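Local coordinates for protein putative ABC type-2 transporter (Thermotoga maritima MSB8, PDB 3CNI) that probably acts in ABC-type transport as an integral membrane protein, of which this calcium-binding domain is one piece, at residues T22-A27 and G65-L70. Sequence-based numbering, arbitrary orientation.
Sequences TIAELA and GFSQSL. With CA (calcium ion), chain C.
S67 OG is gripped by two bonds: A24 N donates to it at 3.1 Å and 158°, fairly straight, and D19, just before helix 22-32, bonds it through OD2. The hydroxyl lies beside its own backbone N (chi1 -75°), which carries it to the first turn of that helix: an instance of a side chain from another helix serving a first-turn N-H. I23 closes in on the same serine, its CG2 only 3.4 Å from S67 CA, tighter than usual, while its CG1 branch meets L70 CD1 at 4.1 Å, the two side chains crossing at about a right angle. The F66 ring, its CG anti to the backbone N, lies obliquely against the other helix, with CD2 3.8 Å from A24 CA and CZ 3.9 Å from A27 CB. At F66 an alanine would lose the ring, and would probably loosen its packing against A24, A27 and A76 of strand 76-84. E25, whose CB points away from helix 66-72, binds a calcium ion through OE2. The axes of segments 22-27 and 66-70 come within 8.5 Å at 111°; helix 22-32 forms the beta-alpha-beta crossover between parallel strands 12-17 and 36-41, and helix 66-72 leads into strand 76-84.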
loop_
_atom_site.group_PDB
_atom_site.type_symbol
_atom_site.label_atom_id
_atom_site.label_comp_id
_atom_site.label_asym_id
_atom_site.label_seq_id
_atom_site.Cartn_x
_atom_site.Cartn_y
_atom_site.Cartn_z
ATOM N N THR A 22 -0.497 24.771 -1.594
ATOM C CA THR A 22 -0.795 24.434 -0.187
ATOM C C THR A 22 -0.983 22.966 0.041
ATOM O O THR A 22 -0.407 22.384 0.963
ATOM C CB THR A 22 -2.020 25.267 0.365
ATOM O OG1 THR A 22 -1.643 26.641 0.394
ATOM C CG2 THR A 22 -2.459 24.873 1.798
ATOM N N ILE A 23 -1.757 22.311 -0.804
ATOM C CA ILE A 23 -1.973 20.870 -0.583
ATOM C C ILE A 23 -0.657 20.069 -0.843
ATOM O O ILE A 23 -0.363 19.097 -0.139
ATOM C CB ILE A 23 -3.184 20.329 -1.373
ATOM C CG1 ILE A 23 -3.565 18.949 -0.796
ATOM C CG2 ILE A 23 -2.874 20.194 -2.854
ATOM C CD1 ILE A 23 -4.213 19.105 0.551
ATOM N N ALA A 24 0.121 20.475 -1.854
ATOM C CA ALA A 24 1.514 19.968 -2.004
ATOM C C ALA A 24 2.321 20.146 -0.738
ATOM O O ALA A 24 3.004 19.253 -0.298
ATOM C CB ALA A 24 2.262 20.709 -3.133
ATOM N N GLU A 25 2.347 21.365 -0.215
ATOM C CA GLU A 25 3.073 21.602 1.072
ATOM C C GLU A 25 2.660 20.630 2.168
ATOM O O GLU A 25 3.472 20.164 2.984
ATOM C CB GLU A 25 2.935 22.997 1.571
ATOM C CG GLU A 25 3.524 23.985 0.633
ATOM C CD GLU A 25 3.383 25.393 1.144
ATOM O OE1 GLU A 25 2.815 25.560 2.243
ATOM O OE2 GLU A 25 3.827 26.352 0.456
ATOM N N LEU A 26 1.385 20.284 2.113
ATOM C CA LEU A 26 0.766 19.458 3.117
ATOM C C LEU A 26 1.155 17.995 2.963
ATOM O O LEU A 26 1.347 17.290 3.925
ATOM C CB LEU A 26 -0.739 19.612 3.018
ATOM C CG LEU A 26 -1.533 19.225 4.236
ATOM C CD1 LEU A 26 -1.298 17.734 4.443
ATOM C CD2 LEU A 26 -1.177 20.155 5.424
ATOM N N ALA A 27 1.339 17.585 1.715
ATOM C CA ALA A 27 1.804 16.268 1.410
ATOM C C ALA A 27 3.253 16.137 1.930
ATOM O O ALA A 27 3.605 15.205 2.604
ATOM C CB ALA A 27 1.731 16.011 -0.094
ATOM N N GLY A 65 2.061 20.817 -10.545
ATOM C CA GLY A 65 0.751 20.361 -11.043
ATOM C C GLY A 65 -0.025 19.486 -10.055
ATOM O O GLY A 65 -1.188 19.136 -10.293
ATOM N N PHE A 66 0.606 19.155 -8.934
ATOM C CA PHE A 66 0.008 18.244 -7.949
ATOM C C PHE A 66 -1.259 18.827 -7.303
ATOM O O PHE A 66 -2.300 18.151 -7.181
ATOM C CB PHE A 66 1.051 17.986 -6.876
ATOM C CG PHE A 66 0.621 17.092 -5.749
ATOM C CD1 PHE A 66 0.912 15.735 -5.779
ATOM C CD2 PHE A 66 0.067 17.620 -4.601
ATOM C CE1 PHE A 66 0.638 14.920 -4.700
ATOM C CE2 PHE A 66 -0.256 16.825 -3.557
ATOM C CZ PHE A 66 0.021 15.471 -3.589
ATOM N N SER A 67 -1.096 20.060 -6.831
ATOM C CA SER A 67 -2.131 20.815 -6.109
ATOM C C SER A 67 -3.371 21.108 -7.016
ATOM O O SER A 67 -4.533 20.959 -6.637
ATOM C CB SER A 67 -1.564 22.168 -5.591
ATOM O OG SER A 67 -0.724 21.984 -4.460
ATOM N N GLN A 68 -3.064 21.544 -8.217
ATOM C CA GLN A 68 -4.047 21.815 -9.236
ATOM C C GLN A 68 -4.838 20.578 -9.684
ATOM O O GLN A 68 -6.036 20.636 -9.949
ATOM C CB GLN A 68 -3.336 22.401 -10.448
ATOM C CG GLN A 68 -4.257 22.949 -11.498
ATOM C CD GLN A 68 -3.454 23.565 -12.643
ATOM O OE1 GLN A 68 -2.263 23.262 -12.800
ATOM N NE2 GLN A 68 -4.081 24.416 -13.430
ATOM N N SER A 69 -4.158 19.456 -9.800
ATOM C CA SER A 69 -4.851 18.240 -10.133
ATOM C C SER A 69 -5.924 18.028 -9.100
ATOM O O SER A 69 -7.077 17.932 -9.434
ATOM C CB SER A 69 -3.902 17.076 -10.120
ATOM O OG SER A 69 -2.992 17.269 -11.155
ATOM N N LEU A 70 -5.524 17.985 -7.847
ATOM C CA LEU A 70 -6.430 17.673 -6.758
ATOM C C LEU A 70 -7.585 18.677 -6.659
ATOM O O LEU A 70 -8.711 18.313 -6.302
ATOM C CB LEU A 70 -5.678 17.561 -5.426
ATOM C CG LEU A 70 -4.729 16.381 -5.300
ATOM C CD1 LEU A 70 -4.029 16.361 -3.921
ATOM C CD2 LEU A 70 -5.433 15.019 -5.571
HETATM CA CA CA C . 2.766 28.551 1.318
HETATM O O HOH W 1 1.466 27.738 -0.605
#